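Long-range contacts in ferritin heavy chain (Trichoplusia ni, PDB 1Z6O), which stores iron as the heavy subunit of a secreted insect ferritin, oxidising ferrous iron with dioxygen before it is deposited as ferric hydroxide: residues R26-Q30 / D87-Q93; Y77-R81 / D138-Y144; G105-E110 / K163-K168; V119-R124 / F149-Y154. All coordinates share one frame; numbering follows the deposited sequence.

Contact 1: R26-Q30 / D87-Q93; sequences RQQIQ and DVSSLLQ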
loop_
_atom_site.group_PDB
_atom_site.type_symbol
_atom_site.label_atom_id
_atom_site.label_comp_id
_atom_site.label_asym_id
_atom_site.label_seq_id
_atom_site.Cartn_x
_atom_site.Cartn_y
_atom_site.Cartn_z
ATOM N N ARG M 26 14.296 -53.512 16.993
ATOM C CA ARG M 26 12.919 -54.013 16.961
ATOM C C ARG M 26 12.313 -53.990 18.365
ATOM O O ARG M 26 11.135 -53.657 18.552
ATOM C CB ARG M 26 12.875 -55.447 16.389
ATOM C CG ARG M 26 13.255 -55.538 14.889
ATOM C CD ARG M 26 13.284 -57.013 14.414
ATOM N NE ARG M 26 11.962 -57.611 14.580
ATOM C CZ ARG M 26 11.024 -57.633 13.638
ATOM N NH1 ARG M 26 11.260 -57.110 12.443
ATOM N NH2 ARG M 26 9.830 -58.137 13.909
ATOM N N GLN M 27 13.117 -54.349 19.359
ATOM C CA GLN M 27 12.641 -54.340 20.734
ATOM C C GLN M 27 12.380 -52.893 21.181
ATOM O O GLN M 27 11.424 -52.620 21.908
ATOM C CB GLN M 27 13.677 -54.996 21.652
ATOM C CG GLN M 27 13.249 -55.081 23.102
ATOM C CD GLN M 27 14.147 -56.004 23.916
ATOM O OE1 GLN M 27 14.353 -57.168 23.553
ATOM N NE2 GLN M 27 14.684 -55.491 25.022
ATOM N N GLN M 28 13.226 -51.963 20.750
ATOM C CA GLN M 28 13.037 -50.557 21.127
ATOM C C GLN M 28 11.733 -50.013 20.527
ATOM O O GLN M 28 11.030 -49.223 21.157
ATOM C CB GLN M 28 14.218 -49.703 20.640
ATOM C CG GLN M 28 14.204 -48.266 21.190
ATOM C CD GLN M 28 14.301 -48.255 22.707
ATOM O OE1 GLN M 28 15.059 -49.025 23.283
ATOM N NE2 GLN M 28 13.538 -47.378 23.361
ATOM N N ILE M 29 11.417 -50.429 19.303
ATOM C CA ILE M 29 10.183 -49.981 18.656
ATOM C C ILE M 29 8.975 -50.395 19.501
ATOM O O ILE M 29 8.065 -49.590 19.737
ATOM C CB ILE M 29 10.100 -50.548 17.213
ATOM C CG1 ILE M 29 11.101 -49.786 16.328
ATOM C CG2 ILE M 29 8.670 -50.422 16.648
ATOM C CD1 ILE M 29 11.439 -50.490 14.988
ATOM N N GLN M 30 8.969 -51.635 19.987
ATOM C CA GLN M 30 7.857 -52.091 20.824
ATOM C C GLN M 30 7.834 -51.295 22.132
ATOM O O GLN M 30 6.766 -50.964 22.651
ATOM C CB GLN M 30 7.976 -53.598 21.137
ATOM C CG GLN M 30 6.927 -54.108 22.158
ATOM C CD GLN M 30 5.489 -53.923 21.672
ATOM O OE1 GLN M 30 5.148 -54.328 20.570
ATOM N NE2 GLN M 30 4.643 -53.314 22.500
ATOM N N ASP M 87 8.756 -59.696 8.154
ATOM C CA ASP M 87 8.775 -59.584 9.625
ATOM C C ASP M 87 8.273 -58.228 10.103
ATOM O O ASP M 87 8.776 -57.670 11.085
ATOM C CB ASP M 87 10.193 -59.776 10.158
ATOM C CG ASP M 87 10.756 -61.128 9.808
ATOM O OD1 ASP M 87 11.938 -61.193 9.406
ATOM O OD2 ASP M 87 10.012 -62.123 9.939
ATOM N N VAL M 88 7.289 -57.686 9.402
ATOM C CA VAL M 88 6.744 -56.402 9.793
ATOM C C VAL M 88 5.576 -56.599 10.765
ATOM O O VAL M 88 5.465 -55.887 11.761
ATOM C CB VAL M 88 6.262 -55.606 8.550
ATOM C CG1 VAL M 88 5.623 -54.298 8.987
ATOM C CG2 VAL M 88 7.456 -55.321 7.613
ATOM N N SER M 89 4.722 -57.580 10.485
ATOM C CA SER M 89 3.547 -57.831 11.329
ATOM C C SER M 89 3.902 -58.092 12.789
ATOM O O SER M 89 3.187 -57.674 13.689
ATOM C CB SER M 89 2.749 -59.023 10.790
ATOM O OG SER M 89 2.244 -58.755 9.493
ATOM N N SER M 90 5.021 -58.767 13.016
ATOM C CA SER M 90 5.457 -59.102 14.370
ATOM C C SER M 90 6.191 -57.972 15.091
ATOM O O SER M 90 6.599 -58.136 16.234
ATOM C CB SER M 90 6.381 -60.318 14.312
ATOM O OG SER M 90 7.488 -60.020 13.473
ATOM N N LEU M 91 6.370 -56.828 14.438
ATOM C CA LEU M 91 7.095 -55.723 15.072
ATOM C C LEU M 91 6.429 -55.153 16.310
ATOM O O LEU M 91 7.103 -54.751 17.252
ATOM C CB LEU M 91 7.259 -54.551 14.102
ATOM C CG LEU M 91 8.555 -54.229 13.395
ATOM C CD1 LEU M 91 8.345 -52.878 12.680
ATOM C CD2 LEU M 91 9.727 -54.171 14.390
ATOM N N LEU M 92 5.101 -55.115 16.297
ATOM C CA LEU M 92 4.339 -54.503 17.380
ATOM C C LEU M 92 3.157 -55.284 17.859
ATOM O O LEU M 92 2.557 -56.048 17.116
ATOM C CB LEU M 92 3.776 -53.158 16.927
ATOM C CG LEU M 92 4.757 -52.114 16.472
ATOM C CD1 LEU M 92 4.009 -50.951 15.847
ATOM C CD2 LEU M 92 5.568 -51.691 17.682
ATOM N N GLN M 93 2.802 -55.032 19.110
ATOM C CA GLN M 93 1.643 -55.654 19.722
ATOM C C GLN M 93 1.033 -54.584 20.634
ATOM O O GLN M 93 1.726 -53.996 21.461
ATOM C CB GLN M 93 2.067 -56.881 20.531
ATOM C CG GLN M 93 0.906 -57.666 21.131
ATOM C CD GLN M 93 -0.116 -58.117 20.092
ATOM O OE1 GLN M 93 0.215 -58.838 19.146
ATOM N NE2 GLN M 93 -1.368 -57.692 20.267
HETATM O O HOH W 1 9.370 -55.687 18.235
HETATM O O HOH W 2 9.858 -58.233 16.913
#
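The long connection between helices 54-80 and 105-132 of the ferritin bundle is fastened to helix 19-47 where Arg26, Ile29 and Gln30 meet Asp87, Leu91, Leu92 and Gln93. Arg26 handles one end. A bend at chi3 (61°) turns its guanidinium end-on to the loop, and both terminal nitrogens donate hydrogen bonds to Asp87 O, from Arg26 NH1 at 2.9 Å and from Arg26 NH2 at 3.1 Å. That oxygen sits in the guanidinium plane, while the two nitrogens approach from opposite faces of its own carbonyl plane. Leu91 CD2 backs one face of the group, 3.8 Å from Arg26 CZ, so edge and face together fix its rotation. One turn along the helix, the amide of Gln30 exchanges two bonds with the backbone of Gln93. Gln93 N donates to Gln30 OE1 at 2.9 Å, on an in-plane lone pair, and Gln30 NE2 returns a bond of 3.2 Å to Gln93 O. Between these polar ends Ile29 CG2 packs on Leu92 CD2 at 3.5 Å, and a water donates to both Arg26 O and Leu91 O. Leu57 of a neighbouring ferritin light chain packs on Leu91 and Leu92. The arrangement is that of the ferritin fold, whose long crossover loop runs along the outside of the four-helix bundle and links its two antiparallel helix pairs.

Contact 2: Y77-R81 / D138-Y144; sequences YLLMR and DYHLVDY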
loop_
_atom_site.group_PDB
_atom_site.type_symbol
_atom_site.label_atom_id
_atom_site.label_comp_id
_atom_site.label_asym_id
_atom_site.label_seq_id
_atom_site.Cartn_x
_atom_site.Cartn_y
_atom_site.Cartn_z
ATOM N N TYR M 77 14.058 -45.630 10.093
ATOM C CA TYR M 77 15.502 -45.853 10.004
ATOM C C TYR M 77 15.754 -47.265 9.443
ATOM O O TYR M 77 16.564 -47.452 8.536
ATOM C CB TYR M 77 16.167 -45.717 11.389
ATOM C CG TYR M 77 17.674 -45.777 11.283
ATOM C CD1 TYR M 77 18.423 -44.608 11.136
ATOM C CD2 TYR M 77 18.337 -47.005 11.187
ATOM C CE1 TYR M 77 19.800 -44.657 10.879
ATOM C CE2 TYR M 77 19.713 -47.070 10.928
ATOM C CZ TYR M 77 20.432 -45.891 10.768
ATOM O OH TYR M 77 21.769 -45.936 10.436
ATOM N N LEU M 78 15.068 -48.265 9.988
ATOM C CA LEU M 78 15.247 -49.633 9.492
ATOM C C LEU M 78 14.908 -49.721 7.996
ATOM O O LEU M 78 15.614 -50.377 7.228
ATOM C CB LEU M 78 14.359 -50.615 10.281
ATOM C CG LEU M 78 14.706 -50.792 11.773
ATOM C CD1 LEU M 78 13.764 -51.822 12.399
ATOM C CD2 LEU M 78 16.162 -51.252 11.926
ATOM N N LEU M 79 13.829 -49.064 7.580
ATOM C CA LEU M 79 13.426 -49.098 6.170
ATOM C C LEU M 79 14.500 -48.468 5.284
ATOM O O LEU M 79 14.789 -48.967 4.191
ATOM C CB LEU M 79 12.095 -48.349 5.971
ATOM C CG LEU M 79 10.846 -49.016 6.581
ATOM C CD1 LEU M 79 9.694 -47.997 6.638
ATOM C CD2 LEU M 79 10.447 -50.246 5.734
ATOM N N MET M 80 15.083 -47.365 5.747
ATOM C CA MET M 80 16.129 -46.687 4.978
ATOM C C MET M 80 17.343 -47.601 4.775
ATOM O O MET M 80 18.000 -47.545 3.732
ATOM C CB MET M 80 16.582 -45.401 5.694
ATOM C CG MET M 80 17.844 -44.776 5.073
ATOM S SD MET M 80 18.470 -43.329 5.971
ATOM C CE MET M 80 19.193 -44.184 7.448
ATOM N N ARG M 81 17.640 -48.432 5.774
ATOM C CA ARG M 81 18.783 -49.350 5.699
ATOM C C ARG M 81 18.492 -50.622 4.890
ATOM O O ARG M 81 19.363 -51.484 4.741
ATOM C CB ARG M 81 19.270 -49.714 7.119
ATOM C CG ARG M 81 19.915 -48.520 7.869
ATOM C CD ARG M 81 21.249 -48.093 7.218
ATOM N NE ARG M 81 22.284 -49.123 7.383
ATOM C CZ ARG M 81 23.035 -49.285 8.475
ATOM N NH1 ARG M 81 22.894 -48.478 9.528
ATOM N NH2 ARG M 81 23.924 -50.276 8.528
ATOM N N ASP M 138 28.069 -50.377 13.856
ATOM C CA ASP M 138 27.176 -49.560 13.031
ATOM C C ASP M 138 27.305 -48.084 13.402
ATOM O O ASP M 138 26.455 -47.525 14.104
ATOM C CB ASP M 138 25.733 -50.025 13.203
ATOM C CG ASP M 138 24.891 -49.720 11.981
ATOM O OD1 ASP M 138 24.955 -48.565 11.490
ATOM O OD2 ASP M 138 24.182 -50.632 11.508
ATOM N N TYR M 139 28.364 -47.448 12.904
ATOM C CA TYR M 139 28.638 -46.053 13.243
ATOM C C TYR M 139 27.464 -45.098 13.070
ATOM O O TYR M 139 27.175 -44.287 13.951
ATOM C CB TYR M 139 29.804 -45.517 12.401
ATOM C CG TYR M 139 31.087 -46.305 12.562
ATOM C CD1 TYR M 139 31.584 -47.081 11.514
ATOM C CD2 TYR M 139 31.806 -46.262 13.756
ATOM C CE1 TYR M 139 32.776 -47.797 11.648
ATOM C CE2 TYR M 139 33.005 -46.978 13.904
ATOM C CZ TYR M 139 33.477 -47.738 12.841
ATOM O OH TYR M 139 34.665 -48.419 12.962
ATOM N N HIS M 140 26.806 -45.183 11.923
ATOM C CA HIS M 140 25.721 -44.259 11.646
ATOM C C HIS M 140 24.514 -44.399 12.559
ATOM O O HIS M 140 23.985 -43.394 13.042
ATOM C CB HIS M 140 25.292 -44.366 10.183
ATOM C CG HIS M 140 24.277 -43.336 9.795
ATOM N ND1 HIS M 140 22.926 -43.609 9.738
ATOM C CD2 HIS M 140 24.409 -42.018 9.505
ATOM C CE1 HIS M 140 22.268 -42.502 9.427
ATOM N NE2 HIS M 140 23.144 -41.521 9.281
ATOM N N LEU M 141 24.069 -45.625 12.811
ATOM C CA LEU M 141 22.915 -45.795 13.692
ATOM C C LEU M 141 23.271 -45.383 15.119
ATOM O O LEU M 141 22.471 -44.753 15.803
ATOM C CB LEU M 141 22.404 -47.249 13.664
ATOM C CG LEU M 141 21.244 -47.577 14.635
ATOM C CD1 LEU M 141 20.092 -46.573 14.481
ATOM C CD2 LEU M 141 20.749 -49.007 14.351
ATOM N N VAL M 142 24.470 -45.734 15.573
ATOM C CA VAL M 142 24.892 -45.348 16.921
ATOM C C VAL M 142 24.832 -43.817 17.056
ATOM O O VAL M 142 24.335 -43.273 18.049
ATOM C CB VAL M 142 26.323 -45.866 17.199
ATOM C CG1 VAL M 142 26.924 -45.178 18.446
ATOM C CG2 VAL M 142 26.270 -47.400 17.400
ATOM N N ASP M 143 25.326 -43.134 16.035
ATOM C CA ASP M 143 25.337 -41.670 16.003
ATOM C C ASP M 143 23.913 -41.106 16.008
ATOM O O ASP M 143 23.621 -40.128 16.696
ATOM C CB ASP M 143 26.057 -41.193 14.739
ATOM C CG ASP M 143 26.007 -39.681 14.582
ATOM O OD1 ASP M 143 26.769 -39.026 15.290
ATOM O OD2 ASP M 143 25.197 -39.163 13.783
ATOM N N TYR M 144 23.030 -41.723 15.234
ATOM C CA TYR M 144 21.636 -41.292 15.165
ATOM C C TYR M 144 20.939 -41.447 16.523
ATOM O O TYR M 144 20.242 -40.538 16.996
ATOM C CB TYR M 144 20.903 -42.124 14.112
ATOM C CG TYR M 144 19.446 -41.760 13.945
ATOM C CD1 TYR M 144 19.072 -40.466 13.570
ATOM C CD2 TYR M 144 18.446 -42.707 14.135
ATOM C CE1 TYR M 144 17.731 -40.128 13.380
ATOM C CE2 TYR M 144 17.095 -42.380 13.944
ATOM C CZ TYR M 144 16.752 -41.090 13.566
ATOM O OH TYR M 144 15.432 -40.762 13.359
#
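An aromatic cluster of Tyr77, His140 and Tyr144 adjoins the start of helix 139-168, with Tyr77 reaching across from the end of helix 54-80. Its CG stands anti to the backbone N (chi1 -173°), sending the ring toward the other helix. Tyr77 OH and His140 ND1 share a hydrogen bond of 2.7 Å, each atom near the plane of the other's ring. Leu141 CD1 rests over the centre of one Tyr77 face, 3.7 Å from the ring centroid, a CH-pi contact. The Tyr144 ring is nearly parallel but slid aside, Tyr77 CD1 3.6 Å from Tyr144 CD2. Arg81 NH1 donates to Tyr77 OH at 2.9 Å and to the syn lone pair of Asp138 OD1 at 2.8 Å; Arg81 NH2 completes the two-nitrogen salt bridge at Asp138 OD2. Asp138, at the N-cap, accepts a weak capping bond from Leu141 N at OD1. A phenylalanine in place of Tyr77 would probably leave His140 ND1 without its hydroxyl partner and Arg81 NH1 with one acceptor fewer. Tyr154 of a second heavy subunit makes a cation-pi contact with Arg81 and meets the His140 ring. Leu141 packs on Met25 and on the Cys21-Cys130 disulfide between helices 19-47 and 105-132.

Contact 3: G105-E110 / K163-K168; sequences GVEALE and KASTLK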
loop_
_atom_site.group_PDB
_atom_site.type_symbol
_atom_site.label_atom_id
_atom_site.label_comp_id
_atom_site.label_asym_id
_atom_site.label_seq_id
_atom_site.Cartn_x
_atom_site.Cartn_y
_atom_site.Cartn_z
ATOM N N GLY M 105 -1.037 -35.495 40.427
ATOM C CA GLY M 105 -0.068 -35.090 39.424
ATOM C C GLY M 105 1.358 -35.497 39.762
ATOM O O GLY M 105 2.105 -35.906 38.877
ATOM N N VAL M 106 1.756 -35.387 41.028
ATOM C CA VAL M 106 3.120 -35.780 41.387
ATOM C C VAL M 106 3.386 -37.259 41.072
ATOM O O VAL M 106 4.409 -37.588 40.478
ATOM C CB VAL M 106 3.425 -35.530 42.890
ATOM C CG1 VAL M 106 4.784 -36.159 43.265
ATOM C CG2 VAL M 106 3.477 -34.030 43.164
ATOM N N GLU M 107 2.478 -38.151 41.461
ATOM C CA GLU M 107 2.691 -39.573 41.177
ATOM C C GLU M 107 2.810 -39.825 39.682
ATOM O O GLU M 107 3.623 -40.646 39.249
ATOM C CB GLU M 107 1.542 -40.449 41.710
ATOM C CG GLU M 107 1.580 -40.740 43.198
ATOM C CD GLU M 107 0.863 -42.061 43.567
ATOM O OE1 GLU M 107 0.053 -42.604 42.753
ATOM O OE2 GLU M 107 1.113 -42.559 44.690
ATOM N N ALA M 108 1.994 -39.139 38.886
ATOM C CA ALA M 108 2.059 -39.334 37.434
ATOM C C ALA M 108 3.369 -38.796 36.868
ATOM O O ALA M 108 3.978 -39.427 36.001
ATOM C CB ALA M 108 0.859 -38.660 36.746
ATOM N N LEU M 109 3.809 -37.628 37.337
ATOM C CA LEU M 109 5.074 -37.068 36.844
ATOM C C LEU M 109 6.249 -37.974 37.223
ATOM O O LEU M 109 7.173 -38.173 36.427
ATOM C CB LEU M 109 5.305 -35.660 37.414
ATOM C CG LEU M 109 4.386 -34.561 36.859
ATOM C CD1 LEU M 109 4.521 -33.294 37.711
ATOM C CD2 LEU M 109 4.750 -34.272 35.391
ATOM N N GLU M 110 6.225 -38.521 38.439
ATOM C CA GLU M 110 7.310 -39.407 38.870
ATOM C C GLU M 110 7.288 -40.711 38.088
ATOM O O GLU M 110 8.339 -41.282 37.785
ATOM C CB GLU M 110 7.210 -39.688 40.377
ATOM C CG GLU M 110 7.507 -38.439 41.227
ATOM C CD GLU M 110 7.557 -38.743 42.728
ATOM O OE1 GLU M 110 6.943 -39.737 43.159
ATOM O OE2 GLU M 110 8.191 -37.980 43.483
ATOM N N LYS M 163 9.488 -30.456 36.975
ATOM C CA LYS M 163 8.049 -30.343 37.236
ATOM C C LYS M 163 7.683 -31.101 38.518
ATOM O O LYS M 163 6.926 -30.602 39.356
ATOM C CB LYS M 163 7.244 -30.908 36.059
ATOM C CG LYS M 163 7.177 -29.974 34.826
ATOM C CD LYS M 163 6.476 -30.701 33.674
ATOM C CE LYS M 163 5.990 -29.742 32.591
ATOM N NZ LYS M 163 7.049 -28.816 32.123
ATOM N N ALA M 164 8.213 -32.312 38.666
ATOM C CA ALA M 164 7.929 -33.110 39.856
ATOM C C ALA M 164 8.431 -32.411 41.120
ATOM O O ALA M 164 7.715 -32.368 42.118
ATOM C CB ALA M 164 8.571 -34.502 39.735
ATOM N N SER M 165 9.652 -31.867 41.094
ATOM C CA SER M 165 10.181 -31.174 42.277
ATOM C C SER M 165 9.321 -29.973 42.645
ATOM O O SER M 165 8.977 -29.775 43.805
ATOM C CB SER M 165 11.617 -30.654 42.054
ATOM O OG SER M 165 12.535 -31.720 41.915
ATOM N N THR M 166 8.999 -29.158 41.650
ATOM C CA THR M 166 8.200 -27.957 41.886
ATOM C C THR M 166 6.836 -28.280 42.486
ATOM O O THR M 166 6.423 -27.676 43.477
ATOM C CB THR M 166 8.008 -27.175 40.571
ATOM O OG1 THR M 166 9.282 -26.680 40.145
ATOM C CG2 THR M 166 7.038 -25.995 40.760
ATOM N N LEU M 167 6.138 -29.243 41.898
ATOM C CA LEU M 167 4.814 -29.586 42.405
ATOM C C LEU M 167 4.874 -30.318 43.746
ATOM O O LEU M 167 4.063 -30.057 44.634
ATOM C CB LEU M 167 4.058 -30.444 41.381
ATOM C CG LEU M 167 2.607 -30.802 41.738
ATOM C CD1 LEU M 167 1.769 -29.526 41.935
ATOM C CD2 LEU M 167 2.019 -31.664 40.618
ATOM N N LYS M 168 5.849 -31.204 43.913
ATOM C CA LYS M 168 5.929 -31.961 45.161
ATOM C C LYS M 168 6.138 -31.066 46.380
ATOM O O LYS M 168 5.641 -31.372 47.459
ATOM C CB LYS M 168 7.033 -33.026 45.083
ATOM C CG LYS M 168 6.874 -34.142 46.127
ATOM C CD LYS M 168 7.757 -35.348 45.788
ATOM C CE LYS M 168 7.406 -36.569 46.651
ATOM N NZ LYS M 168 8.188 -37.767 46.198
#
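Lys163 meets Leu109 through its CB and backbone, Lys163 CB lying 4.0 Å from Leu109 CD1, while its amine leads away to a salt bridge with Asp159. Ala164 comes next, where the backbones draw closest: its CA is 5.7 Å from Val106 CA, and Ala164 CB sits 4.2 Å from Leu109 CB. A turn later Leu167 lays its branch against Val106 and Leu109. Leu167 CG touches Val106 CG2 at 3.6 Å, and Leu167 CD2 comes within 4.0 Å of Gly105 C. Lys168 closes the walk. With CG anti to the backbone N (chi1 -161°) and the chain extended beyond, its methylenes pass over Val106 CG1 and cross Glu110 at about a right angle. Lys168 NZ then binds the syn lone pair of Glu110 OE2 at 2.7 Å, a salt bridge; the same amine bonds Gln9 O of another heavy subunit. The two helix segments run antiparallel at 161°, their axes 9.2 Å apart. Phe56 of helix 54-80 touches both Leu109 and Leu167, and the short helix 175-186 lays Phe182 on Lys163 and Leu167, at this end of the four-helix bundle.

Contact 4: V119-R124 / F149-Y154; sequences VTKSIR and FLEEQY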
loop_
_atom_site.group_PDB
_atom_site.type_symbol
_atom_site.label_atom_id
_atom_site.label_comp_id
_atom_site.label_asym_id
_atom_site.label_seq_id
_atom_site.Cartn_x
_atom_site.Cartn_y
_atom_site.Cartn_z
ATOM N N VAL M 119 13.524 -45.851 29.299
ATOM C CA VAL M 119 13.728 -45.743 27.854
ATOM C C VAL M 119 15.160 -45.297 27.554
ATOM O O VAL M 119 15.791 -45.799 26.625
ATOM C CB VAL M 119 12.715 -44.748 27.214
ATOM C CG1 VAL M 119 13.128 -44.415 25.772
ATOM C CG2 VAL M 119 11.316 -45.369 27.225
ATOM N N THR M 120 15.684 -44.366 28.347
ATOM C CA THR M 120 17.051 -43.887 28.135
ATOM C C THR M 120 18.043 -45.040 28.289
ATOM O O THR M 120 18.962 -45.214 27.487
ATOM C CB THR M 120 17.394 -42.778 29.142
ATOM O OG1 THR M 120 16.471 -41.700 28.963
ATOM C CG2 THR M 120 18.834 -42.261 28.934
ATOM N N LYS M 121 17.850 -45.832 29.330
ATOM C CA LYS M 121 18.722 -46.973 29.579
ATOM C C LYS M 121 18.604 -47.984 28.426
ATOM O O LYS M 121 19.600 -48.554 27.970
ATOM C CB LYS M 121 18.315 -47.619 30.903
ATOM C CG LYS M 121 19.165 -48.781 31.340
ATOM C CD LYS M 121 18.711 -49.237 32.729
ATOM C CE LYS M 121 19.362 -50.553 33.119
ATOM N NZ LYS M 121 18.808 -51.091 34.400
ATOM N N SER M 122 17.387 -48.199 27.944
ATOM C CA SER M 122 17.185 -49.135 26.844
ATOM C C SER M 122 17.868 -48.641 25.554
ATOM O O SER M 122 18.488 -49.427 24.831
ATOM C CB SER M 122 15.678 -49.354 26.619
ATOM O OG SER M 122 15.470 -50.197 25.501
ATOM N N ILE M 123 17.766 -47.346 25.258
ATOM C CA ILE M 123 18.420 -46.806 24.059
ATOM C C ILE M 123 19.945 -46.962 24.190
ATOM O O ILE M 123 20.623 -47.292 23.221
ATOM C CB ILE M 123 18.052 -45.304 23.852
ATOM C CG1 ILE M 123 16.575 -45.206 23.428
ATOM C CG2 ILE M 123 18.951 -44.668 22.764
ATOM C CD1 ILE M 123 15.986 -43.816 23.579
ATOM N N ARG M 124 20.484 -46.720 25.383
ATOM C CA ARG M 124 21.925 -46.883 25.585
ATOM C C ARG M 124 22.305 -48.352 25.332
ATOM O O ARG M 124 23.392 -48.638 24.827
ATOM C CB ARG M 124 22.333 -46.427 27.005
ATOM C CG ARG M 124 22.306 -44.874 27.190
ATOM C CD ARG M 124 22.543 -44.484 28.666
ATOM N NE ARG M 124 23.684 -45.236 29.165
ATOM C CZ ARG M 124 24.952 -44.906 28.960
ATOM N NH1 ARG M 124 25.265 -43.796 28.297
ATOM N NH2 ARG M 124 25.911 -45.749 29.314
ATOM N N PHE M 149 17.900 -39.413 19.563
ATOM C CA PHE M 149 17.137 -40.022 20.640
ATOM C C PHE M 149 17.608 -39.696 22.045
ATOM O O PHE M 149 16.793 -39.295 22.872
ATOM C CB PHE M 149 17.049 -41.537 20.433
ATOM C CG PHE M 149 16.020 -41.927 19.406
ATOM C CD1 PHE M 149 16.231 -41.657 18.061
ATOM C CD2 PHE M 149 14.797 -42.466 19.799
ATOM C CE1 PHE M 149 15.230 -41.910 17.112
ATOM C CE2 PHE M 149 13.790 -42.720 18.859
ATOM C CZ PHE M 149 14.010 -42.437 17.518
ATOM N N LEU M 150 18.899 -39.844 22.338
ATOM C CA LEU M 150 19.350 -39.526 23.697
ATOM C C LEU M 150 19.176 -38.038 23.999
ATOM O O LEU M 150 18.873 -37.661 25.128
ATOM C CB LEU M 150 20.810 -39.947 23.917
ATOM C CG LEU M 150 21.033 -41.463 24.033
ATOM C CD1 LEU M 150 22.505 -41.743 24.417
ATOM C CD2 LEU M 150 20.097 -42.046 25.110
ATOM N N GLU M 151 19.365 -37.191 22.995
ATOM C CA GLU M 151 19.195 -35.746 23.190
ATOM C C GLU M 151 17.777 -35.477 23.722
ATOM O O GLU M 151 17.586 -34.780 24.727
ATOM C CB GLU M 151 19.397 -35.023 21.854
ATOM C CG GLU M 151 19.050 -33.538 21.856
ATOM C CD GLU M 151 19.973 -32.717 22.733
ATOM O OE1 GLU M 151 21.050 -33.226 23.113
ATOM O OE2 GLU M 151 19.630 -31.554 23.034
ATOM N N GLU M 152 16.782 -36.051 23.056
ATOM C CA GLU M 152 15.395 -35.872 23.474
ATOM C C GLU M 152 15.164 -36.465 24.871
ATOM O O GLU M 152 14.421 -35.900 25.686
ATOM C CB GLU M 152 14.455 -36.545 22.468
ATOM C CG GLU M 152 13.117 -35.857 22.359
ATOM C CD GLU M 152 13.231 -34.462 21.745
ATOM O OE1 GLU M 152 12.246 -33.695 21.822
ATOM O OE2 GLU M 152 14.304 -34.138 21.182
ATOM N N GLN M 153 15.789 -37.607 25.149
ATOM C CA GLN M 153 15.629 -38.246 26.457
ATOM C C GLN M 153 16.152 -37.404 27.607
ATOM O O GLN M 153 15.455 -37.224 28.607
ATOM C CB GLN M 153 16.349 -39.606 26.509
ATOM C CG GLN M 153 15.661 -40.728 25.718
ATOM C CD GLN M 153 14.182 -40.824 26.043
ATOM O OE1 GLN M 153 13.339 -40.488 25.215
ATOM N NE2 GLN M 153 13.860 -41.259 27.264
ATOM N N TYR M 154 17.381 -36.899 27.492
ATOM C CA TYR M 154 17.935 -36.132 28.604
ATOM C C TYR M 154 17.195 -34.834 28.857
ATOM O O TYR M 154 16.972 -34.467 30.010
ATOM C CB TYR M 154 19.441 -35.892 28.415
ATOM C CG TYR M 154 20.246 -37.169 28.608
ATOM C CD1 TYR M 154 20.908 -37.770 27.536
ATOM C CD2 TYR M 154 20.310 -37.798 29.860
ATOM C CE1 TYR M 154 21.615 -38.976 27.701
ATOM C CE2 TYR M 154 21.019 -38.998 30.037
ATOM C CZ TYR M 154 21.667 -39.578 28.948
ATOM O OH TYR M 154 22.376 -40.749 29.107
#
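Gln153 faces Val119, Thr120 and Ile123 across the helix pair. Gln153 CB lies 3.2 Å from Thr120 OG1. Gln153 CG touches Ile123 CD1 at 3.8 Å, and there the chain folds (chi2 -49°), laying the amide beside Val119: Gln153 CD is 3.8 Å from Val119 CG1. At the tip, Gln153 OE1 stays 4.0 Å from that methyl, while Gln153 NE2 is 3.6 Å from Val119 CG1 and hydrogen-bonds Glu116 OE1. Thr120 OG1 has its own partner in Glu116 O. Gln153's bond to Glu116 is consistent with a second-shell role, holding a probable ligand of a second iron. With alanine at this position, Glu116 OE1 would probably lose this donor and its carboxylate would be freer to turn. The Ile123 and Leu150 side chains slide past each other, Ile123 CG2 3.7 Å from Leu150 CD2, and Ile123 CD1 approaches the edge of the Phe149 ring. Arg124 CD lies 3.8 Å from Tyr154 OH; the guanidinium hydrogen-bonds Asn137 O and makes a cation-pi contact with Phe136, both of another heavy subunit. The helix segments run antiparallel at 160°, axes 10.1 Å apart. Helix 19-47 packs Gln28 on Val119 and Ile123, and helix 54-80 lays Lys73 and Leu74 on Phe149.

Gln153 of contact 4 has its side chain about 4 Å from the bound iron(III), while Ile29 of contact 1 and Tyr144 of contact 2 stand about 10 and 11 Å from it. These three contacts touch: Ile29 CD1 of contact 1 lies 3.7 Å from Leu78 CD1 of contact 2, Gln28 OE1 is probably hydrogen-bonded to Ser122 OG of contact 4, and Tyr144 CE2 packs on Phe149 CE1 at 3.7 Å. Contact 3 joins the same two helices as contact 4, their centres 21 Å apart. Contacts 2 and 3 lie on opposite sides of the chain's centre, 35 Å between their own centres, so helix 139-168 is fastened near both ends.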